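Local coordinates for endo-1,4-b-d-mannanase (Trichoderma reesei, PDB 1QNR), which catalyses the hydrolysis of internal beta-1,4-mannosidic linkages in mannans as a fungal glycoside hydrolase of family 5, at residues G119-F127 / W134-Y144; V52-D60 / L106-Y117. One frame throughout, in Å; residues are numbered along the deposited sequence. Where two conformers were deposited one is given.

Interaction 1 (G119-F127 / W134-Y144); sequences GINAYVNAF and WYTNTAAQTQY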
loop_
_atom_site.group_PDB
_atom_site.type_symbol
_atom_site.label_atom_id
_atom_site.label_comp_id
_atom_site.label_asym_id
_atom_site.label_seq_id
_atom_site.Cartn_x
_atom_site.Cartn_y
_atom_site.Cartn_z
ATOM N N GLY A 119 -7.957 7.383 -9.868
ATOM C CA GLY A 119 -8.474 7.486 -8.512
ATOM C C GLY A 119 -10.003 7.529 -8.471
ATOM O O GLY A 119 -10.734 7.417 -9.479
ATOM N N ILE A 120 -10.502 7.879 -7.254
ATOM C CA ILE A 120 -11.918 8.129 -6.969
ATOM C C ILE A 120 -12.398 9.167 -8.014
ATOM O O ILE A 120 -13.549 9.049 -8.496
ATOM C CB ILE A 120 -12.145 8.604 -5.515
ATOM C CG1 ILE A 120 -12.040 7.341 -4.616
ATOM C CG2 ILE A 120 -13.523 9.313 -5.369
ATOM C CD1 ILE A 120 -12.169 7.584 -3.100
ATOM N N ASN A 121 -11.608 10.207 -8.325
ATOM C CA ASN A 121 -12.045 11.239 -9.298
ATOM C C ASN A 121 -12.382 10.658 -10.649
ATOM O O ASN A 121 -13.371 11.131 -11.292
ATOM C CB ASN A 121 -10.952 12.335 -9.435
ATOM C CG ASN A 121 -11.372 13.454 -10.390
ATOM O OD1 ASN A 121 -10.790 13.655 -11.470
ATOM N ND2 ASN A 121 -12.316 14.186 -9.883
ATOM N N ALA A 122 -11.702 9.619 -11.147
ATOM C CA ALA A 122 -12.059 9.017 -12.451
ATOM C C ALA A 122 -13.429 8.340 -12.317
ATOM O O ALA A 122 -14.237 8.338 -13.302
ATOM C CB ALA A 122 -10.974 8.023 -12.866
ATOM N N TYR A 123 -13.787 7.693 -11.189
ATOM C CA TYR A 123 -15.149 7.171 -10.979
ATOM C C TYR A 123 -16.154 8.302 -10.915
ATOM O O TYR A 123 -17.261 8.135 -11.516
ATOM C CB TYR A 123 -15.134 6.323 -9.704
ATOM C CG TYR A 123 -14.484 4.972 -9.732
ATOM C CD1 TYR A 123 -13.102 4.849 -9.541
ATOM C CD2 TYR A 123 -15.222 3.773 -9.946
ATOM C CE1 TYR A 123 -12.470 3.606 -9.566
ATOM C CE2 TYR A 123 -14.619 2.518 -9.971
ATOM C CZ TYR A 123 -13.244 2.455 -9.743
ATOM O OH TYR A 123 -12.653 1.197 -9.756
ATOM N N VAL A 124 -15.875 9.422 -10.235
ATOM C CA VAL A 124 -16.832 10.543 -10.186
ATOM C C VAL A 124 -17.076 11.084 -11.597
ATOM O O VAL A 124 -18.250 11.370 -11.961
ATOM C CB VAL A 124 -16.236 11.670 -9.284
ATOM C CG1 VAL A 124 -17.018 12.984 -9.412
ATOM C CG2 VAL A 124 -16.210 11.156 -7.839
ATOM N N ASN A 125 -16.081 11.179 -12.440
ATOM C CA ASN A 125 -16.310 11.674 -13.827
ATOM C C ASN A 125 -17.285 10.750 -14.589
ATOM O O ASN A 125 -18.081 11.270 -15.419
ATOM C CB ASN A 125 -14.964 11.694 -14.608
ATOM C CG ASN A 125 -14.032 12.816 -14.214
ATOM O OD1 ASN A 125 -14.462 13.816 -13.610
ATOM N ND2 ASN A 125 -12.743 12.664 -14.534
ATOM N N ALA A 126 -17.229 9.427 -14.373
ATOM C CA ALA A 126 -18.077 8.512 -15.107
ATOM C C ALA A 126 -19.456 8.348 -14.467
ATOM O O ALA A 126 -20.437 8.163 -15.214
ATOM C CB ALA A 126 -17.458 7.104 -15.137
ATOM N N PHE A 127 -19.567 8.304 -13.138
ATOM C CA PHE A 127 -20.786 7.900 -12.430
ATOM C C PHE A 127 -21.370 8.997 -11.595
ATOM O O PHE A 127 -22.381 8.699 -10.879
ATOM C CB PHE A 127 -20.427 6.644 -11.567
ATOM C CG PHE A 127 -19.808 5.515 -12.381
ATOM C CD1 PHE A 127 -20.433 4.958 -13.477
ATOM C CD2 PHE A 127 -18.530 5.051 -12.026
ATOM C CE1 PHE A 127 -19.863 3.929 -14.207
ATOM C CE2 PHE A 127 -17.933 4.063 -12.776
ATOM C CZ PHE A 127 -18.586 3.511 -13.867
ATOM N N TRP A 134 -18.884 8.812 -3.228
ATOM C CA TRP A 134 -18.357 7.660 -3.970
ATOM C C TRP A 134 -18.601 6.342 -3.252
ATOM O O TRP A 134 -18.998 5.311 -3.873
ATOM C CB TRP A 134 -16.823 7.833 -4.196
ATOM C CG TRP A 134 -16.201 6.643 -4.956
ATOM C CD1 TRP A 134 -16.132 6.481 -6.291
ATOM C CD2 TRP A 134 -15.454 5.542 -4.386
ATOM N NE1 TRP A 134 -15.514 5.253 -6.635
ATOM C CE2 TRP A 134 -15.037 4.720 -5.468
ATOM C CE3 TRP A 134 -15.134 5.179 -3.073
ATOM C CZ2 TRP A 134 -14.338 3.518 -5.243
ATOM C CZ3 TRP A 134 -14.376 4.004 -2.888
ATOM C CH2 TRP A 134 -13.968 3.194 -3.953
ATOM N N TYR A 135 -18.413 6.327 -1.927
ATOM C CA TYR A 135 -18.532 5.117 -1.109
ATOM C C TYR A 135 -19.918 4.474 -1.187
ATOM O O TYR A 135 -20.002 3.242 -0.922
ATOM C CB TYR A 135 -18.188 5.420 0.373
ATOM C CG TYR A 135 -16.690 5.786 0.524
ATOM C CD1 TYR A 135 -15.684 4.827 0.577
ATOM C CD2 TYR A 135 -16.318 7.149 0.568
ATOM C CE1 TYR A 135 -14.332 5.187 0.641
ATOM C CE2 TYR A 135 -14.963 7.529 0.653
ATOM C CZ TYR A 135 -13.990 6.526 0.696
ATOM O OH TYR A 135 -12.630 6.844 0.747
ATOM N N THR A 136 -20.967 5.270 -1.477
ATOM C CA THR A 136 -22.334 4.695 -1.517
ATOM C C THR A 136 -22.955 4.933 -2.873
ATOM O O THR A 136 -24.220 4.822 -3.022
ATOM C CB THR A 136 -23.199 5.391 -0.420
ATOM O OG1 THR A 136 -23.179 6.823 -0.495
ATOM C CG2 THR A 136 -22.740 4.956 0.950
ATOM N N ASN A 137 -22.187 5.249 -3.920
ATOM C CA ASN A 137 -22.674 5.424 -5.310
ATOM C C ASN A 137 -22.818 4.038 -5.957
ATOM O O ASN A 137 -21.798 3.339 -6.139
ATOM C CB ASN A 137 -21.699 6.346 -6.063
ATOM C CG ASN A 137 -22.002 6.610 -7.517
ATOM O OD1 ASN A 137 -22.406 5.677 -8.246
ATOM N ND2 ASN A 137 -21.757 7.835 -7.972
ATOM N N THR A 138 -24.097 3.597 -6.219
ATOM C CA THR A 138 -24.233 2.202 -6.667
ATOM C C THR A 138 -23.504 1.868 -7.979
ATOM O O THR A 138 -22.870 0.808 -8.063
ATOM C CB THR A 138 -25.757 1.857 -6.858
ATOM O OG1 THR A 138 -26.435 2.175 -5.584
ATOM C CG2 THR A 138 -25.893 0.400 -7.242
ATOM N N ALA A 139 -23.577 2.727 -9.006
ATOM C CA ALA A 139 -22.868 2.411 -10.260
ATOM C C ALA A 139 -21.361 2.416 -10.028
ATOM O O ALA A 139 -20.653 1.543 -10.589
ATOM C CB ALA A 139 -23.252 3.448 -11.307
ATOM N N ALA A 140 -20.838 3.356 -9.224
ATOM C CA ALA A 140 -19.348 3.362 -9.006
ATOM C C ALA A 140 -18.931 2.124 -8.224
ATOM O O ALA A 140 -17.875 1.513 -8.590
ATOM C CB ALA A 140 -18.952 4.640 -8.232
ATOM N N GLN A 141 -19.677 1.749 -7.170
ATOM C CA GLN A 141 -19.257 0.570 -6.371
ATOM C C GLN A 141 -19.434 -0.726 -7.166
ATOM O O GLN A 141 -18.626 -1.639 -6.977
ATOM C CB GLN A 141 -20.077 0.535 -5.053
ATOM C CG GLN A 141 -19.673 1.646 -4.065
ATOM C CD GLN A 141 -18.171 1.611 -3.725
ATOM O OE1 GLN A 141 -17.634 0.560 -3.340
ATOM N NE2 GLN A 141 -17.524 2.780 -3.889
ATOM N N THR A 142 -20.472 -0.802 -8.061
ATOM C CA THR A 142 -20.628 -1.990 -8.884
ATOM C C THR A 142 -19.443 -2.188 -9.817
ATOM O O THR A 142 -18.863 -3.296 -9.943
ATOM C CB THR A 142 -21.937 -1.892 -9.712
ATOM O OG1 THR A 142 -23.000 -1.943 -8.723
ATOM C CG2 THR A 142 -22.115 -3.098 -10.637
ATOM N N GLN A 143 -18.935 -1.119 -10.454
ATOM C CA GLN A 143 -17.731 -1.223 -11.286
ATOM C C GLN A 143 -16.468 -1.444 -10.470
ATOM O O GLN A 143 -15.644 -2.316 -10.889
ATOM C CB GLN A 143 -17.599 0.003 -12.234
ATOM C CG GLN A 143 -16.497 -0.176 -13.263
ATOM C CD GLN A 143 -16.684 -1.327 -14.225
ATOM O OE1 GLN A 143 -17.830 -1.657 -14.606
ATOM N NE2 GLN A 143 -15.617 -1.999 -14.690
ATOM N N TYR A 144 -16.280 -0.787 -9.336
ATOM C CA TYR A 144 -15.116 -1.043 -8.446
ATOM C C TYR A 144 -15.076 -2.525 -8.077
ATOM O O TYR A 144 -13.970 -3.149 -8.097
ATOM C CB TYR A 144 -15.184 -0.142 -7.208
ATOM C CG TYR A 144 -14.219 -0.474 -6.082
ATOM C CD1 TYR A 144 -12.839 -0.162 -6.155
ATOM C CD2 TYR A 144 -14.702 -1.039 -4.893
ATOM C CE1 TYR A 144 -11.979 -0.497 -5.102
ATOM C CE2 TYR A 144 -13.846 -1.333 -3.815
ATOM C CZ TYR A 144 -12.475 -1.086 -3.954
ATOM O OH TYR A 144 -11.685 -1.415 -2.841
#
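Tyr123 and Phe127 pack against Trp134 and Ala140 in a mostly apolar contact at the periphery of the family 5 barrel, where helix 119-127 meets a 3-10 turn at 134-135 and the first turns of helix 138-155. The short helix axes approach to 9.6 Å at 126°. Trp134 presents the edge of its indole to the face of Tyr123 in an offset edge-to-face pair, planes 76° apart, with NE1 3.3 Å from Tyr123 CG. One indole face carries Ile120, whose CG1 lies 4.0 Å from the centroid of the six-membered ring in a CH-pi contact; the amide of Gln141 covers the opposite face. Phe127 sets CD2 3.6 Å from Ala140 CA and CZ against Gln143 CB. The polar link is Asn137: with CG anti to the backbone N (chi1 178°), ND2 donates to Phe127 O at 3.1 Å in a nearly straight bond, approaching from above the carbonyl plane, while OD1 takes Ala140 N at 3.0 Å as the N-cap. One amide thus caps helix 138-155 and binds the carbonyl of the last residue of helix 119-127. Around this pair, Tyr123 and Gln143 reach Gln73, Tyr135 and Tyr144 touch helix 178-194, and Ala122 and Tyr123 lean on strand 60-61.

Interaction 2 (V52-D60 / L106-Y117); sequences VVRVWGFND and LIIPFVNNWSDY. With BMA (beta-D-mannopyranose), chain B.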
loop_
_atom_site.group_PDB
_atom_site.type_symbol
_atom_site.label_atom_id
_atom_site.label_comp_id
_atom_site.label_asym_id
_atom_site.label_seq_id
_atom_site.Cartn_x
_atom_site.Cartn_y
_atom_site.Cartn_z
ATOM N N VAL A 52 9.197 -7.478 1.160
ATOM C CA VAL A 52 7.828 -7.078 0.736
ATOM C C VAL A 52 7.900 -5.779 -0.076
ATOM O O VAL A 52 8.665 -4.855 0.301
ATOM C CB VAL A 52 6.920 -6.861 1.979
ATOM C CG1 VAL A 52 5.452 -6.643 1.486
ATOM C CG2 VAL A 52 6.919 -8.059 2.940
ATOM N N VAL A 53 7.150 -5.734 -1.178
ATOM C CA VAL A 53 7.100 -4.558 -2.060
ATOM C C VAL A 53 5.619 -4.161 -2.211
ATOM O O VAL A 53 4.758 -5.019 -2.475
ATOM C CB VAL A 53 7.693 -4.830 -3.486
ATOM C CG1 VAL A 53 7.802 -3.515 -4.285
ATOM C CG2 VAL A 53 9.054 -5.460 -3.366
ATOM N N ARG A 54 5.342 -2.846 -2.103
ATOM C CA ARG A 54 3.953 -2.324 -2.321
ATOM C C ARG A 54 3.895 -1.728 -3.722
ATOM O O ARG A 54 4.713 -0.832 -4.064
ATOM C CB ARG A 54 3.609 -1.374 -1.172
ATOM C CG ARG A 54 2.137 -0.852 -1.289
ATOM C CD ARG A 54 1.716 -0.350 0.118
ATOM N NE ARG A 54 0.416 0.379 0.097
ATOM C CZ ARG A 54 0.306 1.723 -0.049
ATOM N NH1 ARG A 54 1.393 2.480 -0.277
ATOM N NH2 ARG A 54 -0.914 2.257 0.099
ATOM N N VAL A 55 2.971 -2.214 -4.576
ATOM C CA VAL A 55 2.884 -1.768 -6.036
ATOM C C VAL A 55 1.450 -1.336 -6.295
ATOM O O VAL A 55 0.507 -1.888 -5.665
ATOM C CB VAL A 55 3.344 -2.920 -6.976
ATOM C CG1 VAL A 55 4.784 -3.358 -6.628
ATOM C CG2 VAL A 55 2.404 -4.137 -6.969
ATOM N N TRP A 56 1.225 -0.423 -7.271
ATOM C CA TRP A 56 -0.219 -0.069 -7.556
ATOM C C TRP A 56 -0.926 -1.203 -8.294
ATOM O O TRP A 56 -0.455 -1.762 -9.294
ATOM C CB TRP A 56 -0.308 1.225 -8.381
ATOM C CG TRP A 56 -0.075 2.512 -7.595
ATOM C CD1 TRP A 56 -0.077 3.740 -8.217
ATOM C CD2 TRP A 56 0.103 2.759 -6.176
ATOM N NE1 TRP A 56 0.037 4.729 -7.262
ATOM C CE2 TRP A 56 0.179 4.165 -6.017
ATOM C CE3 TRP A 56 0.226 1.913 -5.034
ATOM C CZ2 TRP A 56 0.316 4.800 -4.760
ATOM C CZ3 TRP A 56 0.390 2.586 -3.783
ATOM C CH2 TRP A 56 0.452 4.019 -3.617
ATOM N N GLY A 57 -2.174 -1.499 -7.866
ATOM C CA GLY A 57 -3.015 -2.477 -8.592
ATOM C C GLY A 57 -4.091 -1.825 -9.431
ATOM O O GLY A 57 -5.037 -2.548 -9.874
ATOM N N PHE A 58 -3.930 -0.538 -9.753
ATOM C CA PHE A 58 -4.866 0.257 -10.510
ATOM C C PHE A 58 -4.132 1.178 -11.491
ATOM O O PHE A 58 -2.968 1.530 -11.300
ATOM C CB PHE A 58 -5.725 1.185 -9.543
ATOM C CG PHE A 58 -4.873 2.048 -8.598
ATOM C CD1 PHE A 58 -4.345 3.289 -9.066
ATOM C CD2 PHE A 58 -4.574 1.636 -7.313
ATOM C CE1 PHE A 58 -3.545 4.040 -8.206
ATOM C CE2 PHE A 58 -3.791 2.409 -6.434
ATOM C CZ PHE A 58 -3.272 3.617 -6.899
ATOM N N ASN A 59 -4.908 1.536 -12.554
ATOM C CA ASN A 59 -4.467 2.596 -13.493
ATOM C C ASN A 59 -5.725 2.924 -14.306
ATOM O O ASN A 59 -6.097 2.295 -15.319
ATOM C CB ASN A 59 -3.275 2.089 -14.379
ATOM C CG ASN A 59 -2.658 3.224 -15.176
ATOM O OD1 ASN A 59 -3.360 4.141 -15.609
ATOM N ND2 ASN A 59 -1.332 3.218 -15.433
ATOM N N ASP A 60 -6.512 3.864 -13.760
ATOM C CA ASP A 60 -7.853 4.215 -14.229
ATOM C C ASP A 60 -7.850 5.437 -15.127
ATOM O O ASP A 60 -7.176 6.443 -14.808
ATOM C CB ASP A 60 -8.749 4.531 -12.988
ATOM C CG ASP A 60 -8.979 3.295 -12.134
ATOM O OD1 ASP A 60 -9.411 2.248 -12.766
ATOM O OD2 ASP A 60 -8.794 3.297 -10.873
ATOM N N LEU A 106 3.958 -9.215 -2.307
ATOM C CA LEU A 106 3.424 -7.917 -2.745
ATOM C C LEU A 106 2.144 -7.443 -2.011
ATOM O O LEU A 106 1.219 -8.238 -1.753
ATOM C CB LEU A 106 2.997 -8.066 -4.223
ATOM C CG LEU A 106 4.117 -8.520 -5.211
ATOM C CD1 LEU A 106 3.500 -8.801 -6.581
ATOM C CD2 LEU A 106 5.180 -7.398 -5.257
ATOM N N ILE A 107 2.123 -6.133 -1.659
ATOM C CA ILE A 107 0.861 -5.519 -1.153
ATOM C C ILE A 107 0.259 -4.794 -2.356
ATOM O O ILE A 107 0.965 -3.965 -2.971
ATOM C CB ILE A 107 1.107 -4.601 0.044
ATOM C CG1 ILE A 107 1.598 -5.449 1.231
ATOM C CG2 ILE A 107 -0.204 -3.810 0.399
ATOM C CD1 ILE A 107 1.978 -4.647 2.512
ATOM N N ILE A 108 -1.034 -5.041 -2.680
ATOM C CA ILE A 108 -1.637 -4.470 -3.891
ATOM C C ILE A 108 -2.987 -3.793 -3.621
ATOM O O ILE A 108 -4.016 -4.466 -3.364
ATOM C CB ILE A 108 -1.848 -5.603 -4.965
ATOM C CG1 ILE A 108 -0.528 -6.330 -5.280
ATOM C CG2 ILE A 108 -2.448 -4.983 -6.255
ATOM C CD1 ILE A 108 -0.627 -7.431 -6.346
ATOM N N PRO A 109 -3.017 -2.444 -3.630
ATOM C CA PRO A 109 -4.282 -1.695 -3.479
ATOM C C PRO A 109 -5.041 -1.595 -4.799
ATOM O O PRO A 109 -4.460 -1.498 -5.892
ATOM C CB PRO A 109 -3.827 -0.264 -2.981
ATOM C CG PRO A 109 -2.443 -0.154 -3.618
ATOM C CD PRO A 109 -1.830 -1.551 -3.545
ATOM N N PHE A 110 -6.411 -1.537 -4.709
ATOM C CA PHE A 110 -7.298 -1.569 -5.870
ATOM C C PHE A 110 -7.746 -0.229 -6.440
ATOM O O PHE A 110 -8.203 -0.243 -7.599
ATOM C CB PHE A 110 -8.585 -2.401 -5.558
ATOM C CG PHE A 110 -8.344 -3.811 -5.064
ATOM C CD1 PHE A 110 -7.697 -4.746 -5.890
ATOM C CD2 PHE A 110 -8.797 -4.198 -3.802
ATOM C CE1 PHE A 110 -7.516 -6.051 -5.450
ATOM C CE2 PHE A 110 -8.584 -5.521 -3.368
ATOM C CZ PHE A 110 -7.960 -6.457 -4.188
ATOM N N VAL A 111 -7.628 0.853 -5.677
ATOM C CA VAL A 111 -8.057 2.200 -6.151
ATOM C C VAL A 111 -7.206 3.226 -5.371
ATOM O O VAL A 111 -6.733 2.964 -4.247
ATOM C CB VAL A 111 -9.574 2.432 -5.915
ATOM C CG1 VAL A 111 -9.934 2.469 -4.431
ATOM C CG2 VAL A 111 -10.099 3.673 -6.665
ATOM N N ASN A 112 -7.070 4.419 -5.958
ATOM C CA ASN A 112 -6.386 5.540 -5.256
ATOM C C ASN A 112 -7.446 6.519 -4.682
ATOM O O ASN A 112 -8.409 6.860 -5.408
ATOM C CB ASN A 112 -5.532 6.318 -6.267
ATOM C CG ASN A 112 -4.400 7.103 -5.567
ATOM O OD1 ASN A 112 -4.294 7.204 -4.343
ATOM N ND2 ASN A 112 -3.474 7.633 -6.372
ATOM N N ASN A 113 -7.207 6.998 -3.430
ATOM C CA ASN A 113 -8.059 8.103 -2.954
ATOM C C ASN A 113 -7.795 9.340 -3.816
ATOM O O ASN A 113 -8.721 10.111 -4.151
ATOM C CB ASN A 113 -7.714 8.425 -1.488
ATOM C CG ASN A 113 -8.648 9.479 -0.903
ATOM O OD1 ASN A 113 -9.820 9.148 -0.643
ATOM N ND2 ASN A 113 -8.188 10.697 -0.620
ATOM N N TRP A 114 -6.543 9.530 -4.202
ATOM C CA TRP A 114 -6.110 10.719 -4.953
ATOM C C TRP A 114 -6.174 10.551 -6.448
ATOM O O TRP A 114 -6.366 9.416 -6.947
ATOM C CB TRP A 114 -4.633 11.068 -4.514
ATOM C CG TRP A 114 -4.507 11.132 -3.019
ATOM C CD1 TRP A 114 -3.856 10.208 -2.209
ATOM C CD2 TRP A 114 -5.075 12.095 -2.122
ATOM N NE1 TRP A 114 -3.985 10.542 -0.876
ATOM C CE2 TRP A 114 -4.728 11.698 -0.796
ATOM C CE3 TRP A 114 -5.927 13.205 -2.277
ATOM C CZ2 TRP A 114 -5.128 12.425 0.333
ATOM C CZ3 TRP A 114 -6.301 13.944 -1.160
ATOM C CH2 TRP A 114 -5.915 13.529 0.144
ATOM N N SER A 115 -6.049 11.653 -7.223
ATOM C CA SER A 115 -6.304 11.600 -8.668
ATOM C C SER A 115 -5.168 11.092 -9.537
ATOM O O SER A 115 -5.308 10.910 -10.731
ATOM C CB SER A 115 -6.824 13.009 -9.144
ATOM O OG SER A 115 -8.036 13.202 -8.441
ATOM N N ASP A 116 -4.022 10.722 -8.889
ATOM C CA ASP A 116 -2.933 10.150 -9.628
ATOM C C ASP A 116 -3.332 8.781 -10.183
ATOM O O ASP A 116 -3.740 7.912 -9.360
ATOM C CB ASP A 116 -1.641 10.047 -8.764
ATOM C CG ASP A 116 -1.369 11.412 -8.062
ATOM O OD1 ASP A 116 -1.044 12.409 -8.734
ATOM O OD2 ASP A 116 -1.519 11.520 -6.837
ATOM N N TYR A 117 -3.151 8.496 -11.478
ATOM C CA TYR A 117 -3.573 7.234 -12.088
ATOM C C TYR A 117 -5.092 7.044 -11.898
ATOM O O TYR A 117 -5.586 5.908 -11.747
ATOM C CB TYR A 117 -2.699 6.048 -11.641
ATOM C CG TYR A 117 -1.240 6.320 -11.900
ATOM C CD1 TYR A 117 -0.709 6.204 -13.196
ATOM C CD2 TYR A 117 -0.386 6.787 -10.904
ATOM C CE1 TYR A 117 0.616 6.526 -13.507
ATOM C CE2 TYR A 117 0.955 7.143 -11.200
ATOM C CZ TYR A 117 1.397 6.998 -12.477
ATOM O OH TYR A 117 2.774 7.292 -12.729
HETATM C C1 BMA B . -2.213 14.674 0.692
HETATM C C2 BMA B . -1.810 14.616 -0.801
HETATM C C3 BMA B . -1.506 13.173 -1.212
HETATM C C4 BMA B . -0.552 12.525 -0.217
HETATM C C5 BMA B . -0.998 12.679 1.239
HETATM C C6 BMA B . 0.155 12.318 2.243
HETATM O O2 BMA B . -0.641 15.414 -1.036
HETATM O O3 BMA B . -1.003 13.062 -2.516
HETATM O O4 BMA B . -0.432 11.142 -0.585
HETATM O O5 BMA B . -1.145 14.124 1.527
HETATM O O6 BMA B . -0.555 12.380 3.486
HETATM O O HOH W 1 -7.365 4.571 -8.998
HETATM O O HOH W 2 -9.979 1.261 -9.393
#
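Phe58 fits against the loop that follows strand 105-109, and its ring can be traced atom by atom. CB sits 3.5 Å from Phe110 O. With chi1 at 53°, CG lies between the backbone N and the carbonyl carbon, near Val111 CA, which carries the ring over the 111-112 peptide. CD2 meets Pro109 O at the ring edge, 3.4 Å away, and CE2 meets Val111 C. On the other side CD1 faces Tyr117 O, also at the edge, and at the far end CE1 and CZ each rest 3.6 Å from Asn112 CB; Trp56 CB covers the face opposite Val111. Before this, parallel strands 52-54 and 105-109 pair through Ile107 N to Val53 O and Val55 N to Ile107 O. Beyond it, Asp60 N donates to Tyr117 O. Asp60 OD2 accepts from two waters, one accepting from Asn112 N, the other donating to Phe110 O; OD1 is hydrogen-bonded to Gln73 NE2. Arg54 extends past Ile107 CG2 to salt bridges with Glu165, Glu275 and Glu276. CE2 of Trp114 is 3.6 Å from C3 of a beta-D-mannopyranose, which lies over one indole face. Apolar packing and water-bridged polar groups probably help hold the loop that carries this tryptophan.

In the fold
Interaction 2 belongs to the barrel itself, its centre about 7 Å from the centre of the chain, whereas interaction 1 lies about 20 Å out, in the helical layer, though most of its touching residues are buried too. Their chemistry follows: paired strand backbones, bridging waters and charged groups in interaction 2; rings, methyls and a single cross-segment hydrogen bond, from an asparagine amide, in interaction 1. The two run in series along the chain and meet directly, since the loop of 106-117 leads into helix 119-127. Ile120 N probably donates to Asn112 O at 3.0 Å, and Tyr144 CE1 packs on Val111 CG1 at 3.7 Å, joining both helices of interaction 1 to that loop.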